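Local structure of lipase (Penicillium expansum, 3G7N) at residues A[188-193]-A[239-244]; A[207-212]-A[230-235]. The protein hydrolyses acylglycerol lipids such as triacylglycerols, tributyrin among them, and so releases free fatty acids as a secreted alkaline lipase. All coordinates share one frame; numbering follows the deposited sequence.

Contact 1 of 2, residues A[188-193]-A[239-244]; sequences DGVPNM and PGHIAS
Gly240 lies against Asp188 where the two backbones come nearest, their CA atoms 4.4 Å apart. Asp188 CB rests on Gly240 C at 3.7 Å. A side chain at Gly240 would have pointed at the Asp188 backbone, its CB only about 3.1 Å from Asp188 N, a reason for the glycine here. A backbone bond with Leu187, and one from the Asn185 side chain (ND2) to Gly240 O, hold this turn at the end of strand 179-185.

His241, next along, meets both Asp188 and Val190. CG stands anti to the backbone N (chi1 -171°), which turns the ND1 edge of the ring to the Asp188 carboxylate. His241 ND1 donates a hydrogen bond to Asp188 OD2 at 2.8 Å, and the bond is almost straight. OD2 sits in the plane of the imidazole and is met on its syn side, though somewhat out of the carboxylate plane, while the carboxylate itself is turned 59° from the ring. This is the Asp-His limb of the Ser-His-Asp catalytic triad of an alpha/beta hydrolase: the far nitrogen, NE2, is hydrogen-bonded to Ser132 OG, the nucleophile, and Asp188 and His241 form the charge relay system.

The other carboxylate oxygen of Asp188 has a different task. Asp188 OD1 accepts from Val190 N at 2.9 Å, an Asx turn in which the N-H reaches it from above the carboxylate plane. Val190, whose N-H closes that turn, also lies over the imidazole: CG2 is 3.5 Å from the His241 ring centroid, close to the normal, in a CH-pi contact over one face.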
loop_
_atom_site.group_PDB
_atom_site.type_symbol
_atom_site.label_atom_id
_atom_site.label_comp_id
_atom_site.label_asym_id
_atom_site.label_seq_id
_atom_site.Cartn_x
_atom_site.Cartn_y
_atom_site.Cartn_z
ATOM N N ASP A 188 -11.377 9.737 7.671
ATOM C CA ASP A 188 -11.440 8.498 6.912
ATOM C C ASP A 188 -11.550 7.311 7.864
ATOM O O ASP A 188 -10.641 7.040 8.657
ATOM C CB ASP A 188 -10.209 8.333 6.017
ATOM C CG ASP A 188 -10.246 7.045 5.216
ATOM O OD1 ASP A 188 -11.319 6.398 5.151
ATOM O OD2 ASP A 188 -9.223 6.733 4.550
ATOM N N GLY A 189 -12.632 6.560 7.736
ATOM C CA GLY A 189 -12.851 5.388 8.578
ATOM C C GLY A 189 -12.349 4.070 8.020
ATOM O O GLY A 189 -12.526 3.040 8.666
ATOM N N VAL A 190 -11.787 4.039 6.809
ATOM C CA VAL A 190 -11.409 2.751 6.220
ATOM C C VAL A 190 -10.349 1.985 7.029
ATOM O O VAL A 190 -10.502 0.780 7.237
ATOM C CB VAL A 190 -11.029 2.929 4.743
ATOM C CG1 VAL A 190 -10.438 1.616 4.189
ATOM C CG2 VAL A 190 -12.284 3.297 3.939
ATOM N N PRO A 191 -9.380 2.683 7.643
ATOM C CA PRO A 191 -8.421 1.936 8.469
ATOM C C PRO A 191 -9.019 1.349 9.726
ATOM O O PRO A 191 -8.360 0.530 10.384
ATOM C CB PRO A 191 -7.363 2.987 8.819
ATOM C CG PRO A 191 -7.407 3.935 7.655
ATOM C CD PRO A 191 -8.886 4.039 7.317
ATOM N N ASN A 192 -10.256 1.729 10.052
ATOM C CA ASN A 192 -10.938 1.226 11.265
ATOM C C ASN A 192 -11.837 0.043 10.958
ATOM O O ASN A 192 -12.448 -0.531 11.866
ATOM C CB ASN A 192 -11.752 2.365 11.893
ATOM C CG ASN A 192 -10.862 3.480 12.381
ATOM O OD1 ASN A 192 -9.718 3.234 12.799
ATOM N ND2 ASN A 192 -11.346 4.709 12.326
ATOM N N MET A 193 -11.943 -0.332 9.695
ATOM C CA MET A 193 -12.716 -1.517 9.357
ATOM C C MET A 193 -12.073 -2.750 9.958
ATOM O O MET A 193 -10.841 -2.840 10.030
ATOM C CB MET A 193 -12.829 -1.676 7.857
ATOM C CG MET A 193 -13.687 -0.593 7.241
ATOM S SD MET A 193 -13.690 -0.550 5.434
ATOM C CE MET A 193 -14.702 -1.991 5.099
ATOM N N PRO A 239 -15.789 10.929 4.156
ATOM C CA PRO A 239 -15.318 11.900 3.168
ATOM C C PRO A 239 -13.792 11.964 3.009
ATOM O O PRO A 239 -13.308 12.231 1.904
ATOM C CB PRO A 239 -15.880 13.224 3.701
ATOM C CG PRO A 239 -17.204 12.813 4.313
ATOM C CD PRO A 239 -16.895 11.474 4.977
ATOM N N GLY A 240 -13.061 11.756 4.097
ATOM C CA GLY A 240 -11.598 11.814 4.023
ATOM C C GLY A 240 -10.964 10.674 3.242
ATOM O O GLY A 240 -9.771 10.720 2.962
ATOM N N HIS A 241 -11.729 9.644 2.887
ATOM C CA HIS A 241 -11.119 8.487 2.251
ATOM C C HIS A 241 -10.490 8.842 0.918
ATOM O O HIS A 241 -9.596 8.127 0.447
ATOM C CB HIS A 241 -12.115 7.337 2.077
ATOM C CG HIS A 241 -11.477 6.063 1.619
ATOM N ND1 HIS A 241 -10.401 5.493 2.273
ATOM C CD2 HIS A 241 -11.713 5.276 0.543
ATOM C CE1 HIS A 241 -10.040 4.388 1.639
ATOM N NE2 HIS A 241 -10.826 4.221 0.596
ATOM N N ILE A 242 -11.049 9.818 0.209
ATOM C CA ILE A 242 -10.620 10.140 -1.153
ATOM C C ILE A 242 -9.266 10.866 -1.199
ATOM O O ILE A 242 -8.699 11.071 -2.285
ATOM C CB ILE A 242 -11.710 10.991 -1.896
ATOM C CG1 ILE A 242 -11.521 10.958 -3.413
ATOM C CG2 ILE A 242 -11.731 12.420 -1.401
ATOM C CD1 ILE A 242 -12.807 11.169 -4.176
ATOM N N ALA A 243 -8.771 11.306 -0.051
ATOM C CA ALA A 243 -7.539 12.101 -0.038
ATOM C C ALA A 243 -6.495 11.449 0.845
ATOM O O ALA A 243 -6.808 10.793 1.833
ATOM C CB ALA A 243 -7.826 13.535 0.440
ATOM N N SER A 244 -5.234 11.722 0.523
ATOM C CA SER A 244 -4.132 11.311 1.390
ATOM C C SER A 244 -2.976 12.292 1.248
ATOM O O SER A 244 -2.611 12.659 0.141
ATOM C CB SER A 244 -3.652 9.916 0.984
ATOM O OG SER A 244 -2.982 9.299 2.075
#

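Contact 2 of 2, residues A[207-212]-A[230-235]; sequences EYYSSG and AGNGMY
Tyr209 and Asn232 meet through the phenol oxygen of one and the amide nitrogen of the other, the ring and amide planes turned 45° apart. Asn232 ND2 donates a hydrogen bond to Tyr209 OH over 3.2 Å, a fairly long bond bent to 160°. The phenol oxygen lies close to the amide plane of Asn232, and ND2 lies at the edge of the ring, near its plane, so neither flat group covers the face of the other. CB of Asn232 comes almost as near, 3.4 Å from Tyr209 OH. The tyrosine gets there with CG anti to the backbone N (chi1 -165°), which sends the ring out from strand 206-210 to the loop.

That strand is an inner member of the mixed central sheet of the alpha/beta hydrolase fold, bordered by strands 179-185 and 218-219, and the loop of 230-235 passes beside it. The Asn232 amide is held at both ends: OD1 accepts from Met234 N at 2.9 Å in an Asx turn, the donor tilted from the carbonyl plane, while ND2 also bonds to the carbonyl O of Asp188. An alanine in place of Asn232 would probably leave Tyr209 OH and the Asp188 carbonyl without this donor and let the turn to Met234 relax.

A water bridges too: Ala230 N donates to it at 2.8 Å, and it lies 2.8 Å from Glu207 OE1, to which it can donate, though other acceptors compete for its protons. OE2 accepts from Ser229 OG, just ahead of 230-235, and from Asn184 ND2 of strand 179-185.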
loop_
_atom_site.group_PDB
_atom_site.type_symbol
_atom_site.label_atom_id
_atom_site.label_comp_id
_atom_site.label_asym_id
_atom_site.label_seq_id
_atom_site.Cartn_x
_atom_site.Cartn_y
_atom_site.Cartn_z
ATOM N N GLU A 207 2.242 3.713 11.414
ATOM C CA GLU A 207 1.185 4.573 10.923
ATOM C C GLU A 207 1.618 6.017 10.964
ATOM O O GLU A 207 2.225 6.456 11.945
ATOM C CB GLU A 207 -0.113 4.387 11.728
ATOM C CG GLU A 207 -1.305 5.137 11.095
ATOM C CD GLU A 207 -2.627 5.035 11.849
ATOM O OE1 GLU A 207 -2.690 4.400 12.922
ATOM O OE2 GLU A 207 -3.602 5.628 11.353
ATOM N N TYR A 208 1.317 6.753 9.904
ATOM C CA TYR A 208 1.463 8.202 9.864
ATOM C C TYR A 208 0.095 8.783 9.548
ATOM O O TYR A 208 -0.758 8.095 8.979
ATOM C CB TYR A 208 2.433 8.632 8.757
ATOM C CG TYR A 208 3.870 8.194 8.977
ATOM C CD1 TYR A 208 4.769 9.015 9.659
ATOM C CD2 TYR A 208 4.294 6.917 8.613
ATOM C CE1 TYR A 208 6.060 8.579 9.963
ATOM C CE2 TYR A 208 5.604 6.493 8.841
ATOM C CZ TYR A 208 6.456 7.307 9.583
ATOM O OH TYR A 208 7.739 6.876 9.864
ATOM N N TYR A 209 -0.129 10.042 9.914
ATOM C CA TYR A 209 -1.465 10.604 9.856
ATOM C C TYR A 209 -1.348 12.096 9.590
ATOM O O TYR A 209 -0.417 12.742 10.083
ATOM C CB TYR A 209 -2.174 10.333 11.187
ATOM C CG TYR A 209 -3.669 10.538 11.168
ATOM C CD1 TYR A 209 -4.523 9.572 10.647
ATOM C CD2 TYR A 209 -4.233 11.611 11.828
ATOM C CE1 TYR A 209 -5.881 9.721 10.684
ATOM C CE2 TYR A 209 -5.625 11.708 11.981
ATOM C CZ TYR A 209 -6.431 10.748 11.384
ATOM O OH TYR A 209 -7.806 10.825 11.514
ATOM N N SER A 210 -2.235 12.652 8.783
ATOM C CA SER A 210 -2.209 14.093 8.558
ATOM C C SER A 210 -3.593 14.590 8.233
ATOM O O SER A 210 -4.498 13.795 7.931
ATOM C CB SER A 210 -1.217 14.488 7.444
ATOM O OG SER A 210 -1.833 14.477 6.162
ATOM N N SER A 211 -3.724 15.913 8.191
ATOM C CA SER A 211 -4.898 16.547 7.619
ATOM C C SER A 211 -4.541 17.250 6.316
ATOM O O SER A 211 -5.284 18.123 5.854
ATOM C CB SER A 211 -5.519 17.543 8.613
ATOM O OG SER A 211 -4.580 18.523 9.005
ATOM N N GLY A 212 -3.492 16.775 5.645
ATOM C CA GLY A 212 -3.228 17.192 4.271
ATOM C C GLY A 212 -2.043 18.129 4.131
ATOM O O GLY A 212 -1.727 18.576 3.038
ATOM N N ALA A 230 -7.498 5.354 14.555
ATOM C CA ALA A 230 -8.321 4.590 15.493
ATOM C C ALA A 230 -9.214 5.487 16.332
ATOM O O ALA A 230 -10.250 5.035 16.814
ATOM C CB ALA A 230 -7.441 3.739 16.399
ATOM N N GLY A 231 -8.784 6.722 16.562
ATOM C CA GLY A 231 -9.528 7.633 17.430
ATOM C C GLY A 231 -10.418 8.615 16.702
ATOM O O GLY A 231 -10.976 9.510 17.327
ATOM N N ASN A 232 -10.547 8.492 15.383
ATOM C CA ASN A 232 -11.168 9.563 14.607
ATOM C C ASN A 232 -12.687 9.527 14.502
ATOM O O ASN A 232 -13.305 10.397 13.879
ATOM C CB ASN A 232 -10.489 9.766 13.239
ATOM C CG ASN A 232 -10.834 8.686 12.217
ATOM O OD1 ASN A 232 -11.743 7.864 12.391
ATOM N ND2 ASN A 232 -10.101 8.704 11.104
ATOM N N GLY A 233 -13.287 8.507 15.097
ATOM C CA GLY A 233 -14.743 8.411 15.156
ATOM C C GLY A 233 -15.417 8.010 13.855
ATOM O O GLY A 233 -16.647 8.058 13.749
ATOM N N MET A 234 -14.626 7.622 12.854
ATOM C CA MET A 234 -15.145 7.274 11.525
ATOM C C MET A 234 -15.105 5.770 11.291
ATOM O O MET A 234 -14.199 5.090 11.756
ATOM C CB MET A 234 -14.310 7.952 10.422
ATOM C CG MET A 234 -14.169 9.460 10.565
ATOM S SD MET A 234 -15.682 10.331 10.130
ATOM C CE MET A 234 -16.119 10.977 11.730
ATOM N N TYR A 235 -15.992 5.290 10.437
ATOM C CA TYR A 235 -16.003 3.886 10.066
ATOM C C TYR A 235 -16.280 3.774 8.571
ATOM O O TYR A 235 -17.270 4.316 8.077
ATOM C CB TYR A 235 -17.083 3.136 10.858
ATOM C CG TYR A 235 -17.133 1.675 10.518
ATOM C CD1 TYR A 235 -16.228 0.790 11.081
ATOM C CD2 TYR A 235 -17.982 1.205 9.525
ATOM C CE1 TYR A 235 -16.227 -0.562 10.733
ATOM C CE2 TYR A 235 -17.990 -0.131 9.162
ATOM C CZ TYR A 235 -17.097 -0.995 9.757
ATOM O OH TYR A 235 -17.141 -2.313 9.384
HETATM O O HOH W 1 -4.791 4.571 14.792
#

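In the fold
The centres of the two contacts lie about 8 Å apart, and along the chain contact 2 falls wholly between the segments of contact 1. They touch directly: Asn232 ND2 probably bonds to Asp188 O at 3.0 Å, and Asn192 ND2 to Met234 O at 2.9 Å. Asn232 thus joins the backbone of the triad aspartate to strand 206-210, a second-shell position, its side chain about 5 Å from that of Asp188 and about 9 Å from that of His241. Contact 1 is the catalytic one: the His241 side chain is about 3 Å from that of Ser132, and about 4 Å from both a bound sulfate and a di(hydroxyethyl)ether, each probably from the crystallisation liquor.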